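Local atomic coordinates of vacuolar protein sorting-associated protein 29 (PDB entry 5XCJ), a protein that binds metal ions in a metallophosphatase fold and, as a member of the VPS29 family, probably serves retromer-dependent protein transport. Residues 79-84 and 106-111; 17-22 and 146-151. The protein carries 1 engineered substitution. All blocks are in the same frame, centred on the assembly; numbering follows the deposited sequence.

Interaction 1: residues 79-84 and 106-111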
ATOM      1  N   ASN A  79      -0.841  18.675   0.222  1.00 16.87           N
ATOM      2  CA  ASN A  79       0.340  19.280  -0.390  1.00 15.77           C
ATOM      3  C   ASN A  79       1.302  18.223  -0.938  1.00 15.05           C
ATOM      4  O   ASN A  79       2.429  18.540  -1.295  1.00 14.60           O
ATOM      5  CB  ASN A  79       1.077  20.169   0.611  1.00 16.52           C
ATOM      6  CG  ASN A  79       0.433  21.532   0.768  1.00 17.73           C
ATOM      7  OD1 ASN A  79      -0.334  21.971  -0.079  1.00 18.33           O
ATOM      8  ND2 ASN A  79       0.748  22.203   1.864  1.00 16.38           N
ATOM      9  N   PHE A  80       0.846  16.980  -1.004  1.00 18.41           N
ATOM     10  CA  PHE A  80       1.695  15.882  -1.442  1.00 15.87           C
ATOM     11  C   PHE A  80       1.323  15.252  -2.781  1.00 14.88           C
ATOM     12  O   PHE A  80       0.177  14.901  -3.008  1.00 15.57           O
ATOM     13  CB  PHE A  80       1.672  14.768  -0.395  1.00 14.16           C
ATOM     14  CG  PHE A  80       2.259  15.154   0.933  1.00 14.39           C
ATOM     15  CD1 PHE A  80       3.609  15.017   1.168  1.00 11.11           C
ATOM     16  CD2 PHE A  80       1.451  15.619   1.952  1.00 17.49           C
ATOM     17  CE1 PHE A  80       4.149  15.358   2.390  1.00 13.64           C
ATOM     18  CE2 PHE A  80       1.985  15.962   3.175  1.00 16.08           C
ATOM     19  CZ  PHE A  80       3.336  15.830   3.396  1.00 14.47           C
ATOM     20  N   LYS A  81       2.313  15.092  -3.653  1.00 13.64           N
ATOM     21  CA  LYS A  81       2.102  14.419  -4.922  1.00 15.17           C
ATOM     22  C   LYS A  81       2.473  12.982  -4.585  1.00 14.18           C
ATOM     23  O   LYS A  81       3.566  12.726  -4.093  1.00 13.16           O
ATOM     24  CB  LYS A  81       3.018  14.967  -6.012  1.00 17.36           C
ATOM     25  CG  LYS A  81       2.462  16.160  -6.765  1.00 20.69           C
ATOM     26  CD  LYS A  81       3.436  16.654  -7.819  1.00 20.99           C
ATOM     27  CE  LYS A  81       3.647  15.615  -8.904  1.00 18.41           C
ATOM     28  NZ  LYS A  81       4.296  16.190 -10.108  1.00 21.22           N
ATOM     29  N   ILE A  82       1.558  12.054  -4.827  1.00 14.21           N
ATOM     30  CA  ILE A  82       1.783  10.660  -4.482  1.00 12.07           C
ATOM     31  C   ILE A  82       1.988   9.764  -5.694  1.00 13.16           C
ATOM     32  O   ILE A  82       1.197   9.771  -6.630  1.00 16.04           O
ATOM     33  CB  ILE A  82       0.615  10.108  -3.632  1.00 12.39           C
ATOM     34  CG1 ILE A  82       0.488  10.893  -2.324  1.00 14.86           C
ATOM     35  CG2 ILE A  82       0.799   8.627  -3.350  1.00 12.79           C
ATOM     36  CD1 ILE A  82      -0.728  10.525  -1.501  1.00 14.85           C
ATOM     37  N   GLY A  83       3.052   8.975  -5.641  1.00 11.87           N
ATOM     38  CA  GLY A  83       3.392   8.051  -6.702  1.00 10.63           C
ATOM     39  C   GLY A  83       3.071   6.646  -6.249  1.00 10.11           C
ATOM     40  O   GLY A  83       3.385   6.252  -5.132  1.00 10.87           O
ATOM     41  N   LEU A  84       2.403   5.896  -7.109  1.00 10.95           N
ATOM     42  CA  LEU A  84       2.020   4.535  -6.773  1.00 10.28           C
ATOM     43  C   LEU A  84       2.364   3.509  -7.846  1.00  9.16           C
ATOM     44  O   LEU A  84       2.073   3.718  -9.014  1.00 11.86           O
ATOM     45  CB  LEU A  84       0.518   4.503  -6.488  1.00 11.61           C
ATOM     46  CG  LEU A  84      -0.174   3.155  -6.294  1.00  9.28           C
ATOM     47  CD1 LEU A  84       0.088   2.641  -4.890  1.00  8.97           C
ATOM     48  CD2 LEU A  84      -1.664   3.280  -6.553  1.00  9.44           C
ATOM     49  N   LEU A 106       8.971   9.933 -11.211  1.00 18.39           N
ATOM     50  CA  LEU A 106       7.567  10.296 -11.060  1.00 14.96           C
ATOM     51  C   LEU A 106       7.386  11.742 -10.598  1.00 13.82           C
ATOM     52  O   LEU A 106       6.309  12.306 -10.749  1.00 15.12           O
ATOM     53  CB  LEU A 106       6.862   9.356 -10.081  1.00 18.15           C
ATOM     54  CG  LEU A 106       6.772   7.878 -10.455  1.00 16.05           C
ATOM     55  CD1 LEU A 106       5.888   7.129  -9.471  1.00 14.60           C
ATOM     56  CD2 LEU A 106       6.252   7.722 -11.870  1.00 21.06           C
ATOM     57  N   ASP A 107       8.453  12.321 -10.053  1.00 15.58           N
ATOM     58  CA  ASP A 107       8.420  13.676  -9.508  1.00 15.98           C
ATOM     59  C   ASP A 107       7.342  13.842  -8.437  1.00 17.31           C
ATOM     60  O   ASP A 107       6.521  14.748  -8.500  1.00 16.68           O
ATOM     61  CB  ASP A 107       8.253  14.727 -10.598  1.00 15.52           C
ATOM     62  CG  ASP A 107       8.353  16.130 -10.052  1.00 17.40           C
ATOM     63  OD1 ASP A 107       9.043  16.308  -9.035  1.00 19.35           O
ATOM     64  OD2 ASP A 107       7.735  17.044 -10.624  1.00 21.25           O
ATOM     65  N   VAL A 108       7.376  12.970  -7.441  1.00 16.65           N
ATOM     66  CA  VAL A 108       6.389  12.985  -6.376  1.00 11.54           C
ATOM     67  C   VAL A 108       7.027  13.053  -5.002  1.00 12.41           C
ATOM     68  O   VAL A 108       8.162  12.641  -4.812  1.00 13.58           O
ATOM     69  CB  VAL A 108       5.523  11.712  -6.419  1.00 12.96           C
ATOM     70  CG1 VAL A 108       4.726  11.648  -7.709  1.00 13.01           C
ATOM     71  CG2 VAL A 108       6.398  10.483  -6.275  1.00 11.56           C
ATOM     72  N   ASP A 109       6.314  13.677  -4.076  1.00 13.08           N
ATOM     73  CA  ASP A 109       6.731  13.780  -2.684  1.00 14.29           C
ATOM     74  C   ASP A 109       6.699  12.435  -1.951  1.00 12.38           C
ATOM     75  O   ASP A 109       7.518  12.162  -1.083  1.00 10.86           O
ATOM     76  CB  ASP A 109       5.900  14.822  -1.949  1.00 12.82           C
ATOM     77  CG  ASP A 109       5.774  16.107  -2.725  1.00 15.46           C
ATOM     78  OD1 ASP A 109       6.754  16.502  -3.380  1.00 18.15           O
ATOM     79  OD2 ASP A 109       4.695  16.715  -2.684  1.00 19.84           O
ATOM     80  N   ILE A 110       5.702  11.625  -2.289  1.00 12.28           N
ATOM     81  CA  ILE A 110       5.516  10.324  -1.676  1.00 11.30           C
ATOM     82  C   ILE A 110       5.491   9.195  -2.705  1.00  9.27           C
ATOM     83  O   ILE A 110       4.803   9.285  -3.711  1.00  9.40           O
ATOM     84  CB  ILE A 110       4.195  10.274  -0.881  1.00 11.46           C
ATOM     85  CG1 ILE A 110       4.162  11.351   0.203  1.00 10.60           C
ATOM     86  CG2 ILE A 110       3.984   8.901  -0.268  1.00 12.83           C
ATOM     87  CD1 ILE A 110       2.882  11.361   1.008  1.00  8.93           C
ATOM     88  N   LEU A 111       6.258   8.143  -2.451  1.00 11.21           N
ATOM     89  CA  LEU A 111       6.261   6.992  -3.343  1.00  9.25           C
ATOM     90  C   LEU A 111       5.765   5.760  -2.598  1.00  6.86           C
ATOM     91  O   LEU A 111       6.351   5.340  -1.608  1.00  9.20           O
ATOM     92  CB  LEU A 111       7.654   6.734  -3.922  1.00  9.36           C
ATOM     93  CG  LEU A 111       7.734   5.568  -4.908  1.00 10.52           C
ATOM     94  CD1 LEU A 111       6.964   5.886  -6.173  1.00  9.41           C
ATOM     95  CD2 LEU A 111       9.178   5.215  -5.230  1.00 12.28           C
TER
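The backbone N and O of Lys81 are both taken up by residues 109-110. Its N donates to Asp109 OD2 at 3.0 Å, meeting the carboxylate from above its plane (51° out of it), while its O accepts from Ile110 N at 3.0 Å, nearly along the C=O axis. Gly83 N then gives a short bond of 2.6 Å to Ile110 O, with an N-H...O angle of 168°. The two backbone bonds bracket the parallel pair Ile82-Ile110, and the pairing continues to Gly83-Leu111, with Gly83 also backbone-bonded to Ile112. This is the strand contact of a beta-alpha-beta unit whose connecting helix 96-106 ends just before Asp107. With positive phi, Asp107 is the first residue to leave helical geometry before the chain enters strand 110-112. Its OD2 forms a salt bridge of 3.6 Å with Lys81 NZ, brought over by the bend at chi3 of the lysine. Ile82 and Ile110 lie side by side on one sheet face, CG1 of the first 4.0 Å from CB of the second. Near them, the side chains of Phe80 and Ile110 cross obliquely, Ile110 CD1 lying 3.7 Å from Phe80 CD1, and Asp109 CB sits at the edge of the same ring. Gly83 presents only backbone to Val108 CG2 and Leu106 CD1. Farther out, Tyr128 touches Phe80 and shares a backbone hydrogen bond with Asp109, while Gln103 NE2 holds Val108 O.

Interaction 2: residues 17-22 and 146-151; sequences AIPQVF and PVPSFM
Phe150 carries CG in the crowded position between its backbone N and carbonyl carbon (chi1 75°), whereas Phe22 sets CG beside its backbone N, anti to the carbonyl carbon, and turns its ring with a chi2 of only 6°. With these torsions the two side chains slide past each other in opposite directions and the rings meet as a T-shaped (edge-to-face) pair, the planes at 86° and the centroids 4.6 Å apart. Phe150 supplies the edge, its CE2 lying over the centre of the Phe22 face and 3.4 Å from Phe22 CG, while its CD2 comes to 3.5 Å from Phe22 CE2. The opposite face of Phe22 has Pro19 CG above it, offset toward the rim, so the ring is held between a proline and an aromatic edge.

Pro148 approaches Phe22 at about a right angle. Its CB lies 3.7 Å from Phe22 CE2 and equally 3.7 Å from Pro19 CG, touching both, and the backbone joining Pro148 to Ser149 runs along the edge of the phenylalanine ring. Pro19 occupies the N-cap position of helix 20-28, so the contact fastens the first turn of that helix to the start of strand 149-156 in the six-stranded sheet of the metallophosphatase fold. Leu167 of the neighbouring strand 159-168 touches Pro19, Phe22 and Pro148 alike, and Tyr165 lies with its ring nearly parallel to that of Phe150.

No hydrogen bond crosses between residues 17-22 and 146-151. Cohesion is probably mainly dispersion, with a likely weak contribution from the polarised C-H edge over the pi face, a directional term that would help to fix how Phe22 and Phe150 are turned against each other.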
ATOM      1  N   ALA A  17      -6.675 -14.860   2.889  1.00 16.94           N
ATOM      2  CA  ALA A  17      -7.868 -14.090   3.197  1.00 14.12           C
ATOM      3  C   ALA A  17      -7.536 -12.884   4.063  1.00 13.21           C
ATOM      4  O   ALA A  17      -6.706 -12.975   4.957  1.00 16.18           O
ATOM      5  CB  ALA A  17      -8.899 -14.958   3.885  1.00 18.20           C
ATOM      6  N   ILE A  18      -8.161 -11.752   3.770  1.00 13.30           N
ATOM      7  CA  ILE A  18      -7.944 -10.559   4.569  1.00 11.85           C
ATOM      8  C   ILE A  18      -8.549 -10.830   5.936  1.00 12.53           C
ATOM      9  O   ILE A  18      -9.677 -11.292   6.030  1.00 12.68           O
ATOM     10  CB  ILE A  18      -8.648  -9.335   3.974  1.00 13.37           C
ATOM     11  CG1 ILE A  18      -8.247  -9.145   2.509  1.00 15.11           C
ATOM     12  CG2 ILE A  18      -8.331  -8.096   4.794  1.00 12.79           C
ATOM     13  CD1 ILE A  18      -9.080  -8.118   1.780  1.00 13.29           C
ATOM     14  N   PRO A  19      -7.820 -10.512   6.997  1.00 13.02           N
ATOM     15  CA  PRO A  19      -8.342 -10.773   8.337  1.00 14.30           C
ATOM     16  C   PRO A  19      -9.630  -9.991   8.558  1.00 12.91           C
ATOM     17  O   PRO A  19      -9.751  -8.850   8.134  1.00 13.85           O
ATOM     18  CB  PRO A  19      -7.231 -10.256   9.248  1.00 10.98           C
ATOM     19  CG  PRO A  19      -5.993 -10.386   8.434  1.00  9.70           C
ATOM     20  CD  PRO A  19      -6.412 -10.085   7.027  1.00  9.58           C
ATOM     21  N   GLN A  20     -10.589 -10.611   9.233  1.00 11.50           N
ATOM     22  CA  GLN A  20     -11.878  -9.983   9.464  1.00 11.52           C
ATOM     23  C   GLN A  20     -11.748  -8.694  10.257  1.00 11.84           C
ATOM     24  O   GLN A  20     -12.465  -7.742   9.997  1.00 13.38           O
ATOM     25  CB  GLN A  20     -12.869 -10.935  10.133  1.00 11.22           C
ATOM     26  CG  GLN A  20     -14.302 -10.446  10.082  1.00 10.83           C
ATOM     27  CD  GLN A  20     -14.770 -10.124   8.678  1.00 13.64           C
ATOM     28  OE1 GLN A  20     -14.572 -10.907   7.752  1.00 16.36           O
ATOM     29  NE2 GLN A  20     -15.390  -8.969   8.512  1.00 11.57           N
ATOM     30  N   VAL A  21     -10.797  -8.655  11.184  1.00 10.50           N
ATOM     31  CA  VAL A  21     -10.602  -7.476  12.013  1.00 10.36           C
ATOM     32  C   VAL A  21     -10.255  -6.274  11.151  1.00 11.45           C
ATOM     33  O   VAL A  21     -10.751  -5.184  11.388  1.00 13.33           O
ATOM     34  CB  VAL A  21      -9.532  -7.686  13.108  1.00 10.50           C
ATOM     35  CG1 VAL A  21     -10.107  -8.500  14.254  1.00 10.80           C
ATOM     36  CG2 VAL A  21      -8.290  -8.356  12.550  1.00 10.47           C
ATOM     37  N   PHE A  22      -9.407  -6.478  10.148  1.00 11.70           N
ATOM     38  CA  PHE A  22      -9.028  -5.399   9.250  1.00 11.56           C
ATOM     39  C   PHE A  22     -10.256  -4.899   8.501  1.00 11.95           C
ATOM     40  O   PHE A  22     -10.456  -3.701   8.343  1.00 13.83           O
ATOM     41  CB  PHE A  22      -8.008  -5.904   8.225  1.00 10.00           C
ATOM     42  CG  PHE A  22      -6.604  -5.986   8.744  1.00 11.03           C
ATOM     43  CD1 PHE A  22      -6.333  -5.735  10.073  1.00 11.31           C
ATOM     44  CD2 PHE A  22      -5.556  -6.309   7.896  1.00  8.50           C
ATOM     45  CE1 PHE A  22      -5.042  -5.799  10.551  1.00 11.26           C
ATOM     46  CE2 PHE A  22      -4.264  -6.379   8.372  1.00  9.14           C
ATOM     47  CZ  PHE A  22      -4.007  -6.129   9.699  1.00  9.49           C
ATOM     48  N   PRO A 146       5.768 -13.362   6.694  1.00 16.82           N
ATOM     49  CA  PRO A 146       4.973 -12.160   6.446  1.00 14.57           C
ATOM     50  C   PRO A 146       3.749 -12.117   7.348  1.00 14.32           C
ATOM     51  O   PRO A 146       3.198 -13.157   7.665  1.00 21.13           O
ATOM     52  CB  PRO A 146       4.540 -12.316   4.989  1.00 13.80           C
ATOM     53  CG  PRO A 146       4.589 -13.777   4.724  1.00 13.72           C
ATOM     54  CD  PRO A 146       5.663 -14.342   5.600  1.00 15.90           C
ATOM     55  N   VAL A 147       3.338 -10.924   7.750  1.00 12.15           N
ATOM     56  CA  VAL A 147       2.164 -10.751   8.597  1.00 10.85           C
ATOM     57  C   VAL A 147       1.207  -9.791   7.910  1.00 12.03           C
ATOM     58  O   VAL A 147       1.642  -8.880   7.217  1.00 14.62           O
ATOM     59  CB  VAL A 147       2.520 -10.184   9.983  1.00 11.53           C
ATOM     60  CG1 VAL A 147       3.274 -11.214  10.803  1.00 13.05           C
ATOM     61  CG2 VAL A 147       3.306  -8.886   9.849  1.00 10.16           C
ATOM     62  N   PRO A 148      -0.095  -9.972   8.107  1.00  9.98           N
ATOM     63  CA  PRO A 148      -1.055  -9.088   7.448  1.00  9.04           C
ATOM     64  C   PRO A 148      -0.797  -7.658   7.890  1.00  9.35           C
ATOM     65  O   PRO A 148      -0.614  -7.408   9.073  1.00 12.24           O
ATOM     66  CB  PRO A 148      -2.403  -9.579   7.971  1.00 10.64           C
ATOM     67  CG  PRO A 148      -2.169 -11.015   8.271  1.00  8.54           C
ATOM     68  CD  PRO A 148      -0.763 -11.103   8.774  1.00  8.90           C
ATOM     69  N   SER A 149      -0.748  -6.750   6.929  1.00  8.92           N
ATOM     70  CA  SER A 149      -0.482  -5.357   7.210  1.00  8.54           C
ATOM     71  C   SER A 149      -1.142  -4.395   6.242  1.00  8.58           C
ATOM     72  O   SER A 149      -1.455  -4.745   5.117  1.00  8.90           O
ATOM     73  CB  SER A 149       1.025  -5.121   7.170  1.00 10.13           C
ATOM     74  OG  SER A 149       1.639  -5.695   8.302  1.00 15.96           O
ATOM     75  N   PHE A 150      -1.356  -3.174   6.722  1.00  8.08           N
ATOM     76  CA  PHE A 150      -1.892  -2.075   5.928  1.00  8.28           C
ATOM     77  C   PHE A 150      -1.566  -0.735   6.589  1.00  7.86           C
ATOM     78  O   PHE A 150      -1.130  -0.690   7.733  1.00  7.61           O
ATOM     79  CB  PHE A 150      -3.377  -2.226   5.598  1.00  8.41           C
ATOM     80  CG  PHE A 150      -4.289  -1.939   6.748  1.00  7.21           C
ATOM     81  CD1 PHE A 150      -4.676  -0.646   7.027  1.00  6.60           C
ATOM     82  CD2 PHE A 150      -4.764  -2.965   7.538  1.00  8.69           C
ATOM     83  CE1 PHE A 150      -5.520  -0.381   8.080  1.00  6.60           C
ATOM     84  CE2 PHE A 150      -5.605  -2.705   8.595  1.00  7.48           C
ATOM     85  CZ  PHE A 150      -5.981  -1.411   8.865  1.00  7.08           C
ATOM     86  N   MET A 151      -1.769   0.344   5.851  1.00  6.39           N
ATOM     87  CA  MET A 151      -1.492   1.679   6.356  1.00  6.77           C
ATOM     88  C   MET A 151      -2.668   2.616   6.163  1.00  7.51           C
ATOM     89  O   MET A 151      -3.425   2.488   5.212  1.00  6.61           O
ATOM     90  CB  MET A 151      -0.318   2.296   5.606  1.00  6.79           C
ATOM     91  CG  MET A 151       1.064   1.800   5.965  1.00  7.83           C
ATOM     92  SD  MET A 151       2.269   2.697   4.962  1.00  9.92           S
ATOM     93  CE  MET A 151       3.804   2.054   5.613  1.00  8.27           C
TER

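Overall arrangement
From the N terminus, the chain passes strand 2-6 and reaches residues 17-22 at the start of helix 20-28, the first half of interaction 2. It then runs through strands 33-36 and 55-58 before arriving at residues 79-84. Interaction 1 closes a short loop of 21 intervening residues through helix 96-106, and lies wholly inside the much longer loop that closes when residues 146-151 return to the helix start. The contacts are thus nested, not crossed. Their centres are 25 Å apart on opposite sides of the chain's centre: interaction 1 joins neighbouring strands of the five-stranded sheet, interaction 2 ties a helix to the six-stranded one.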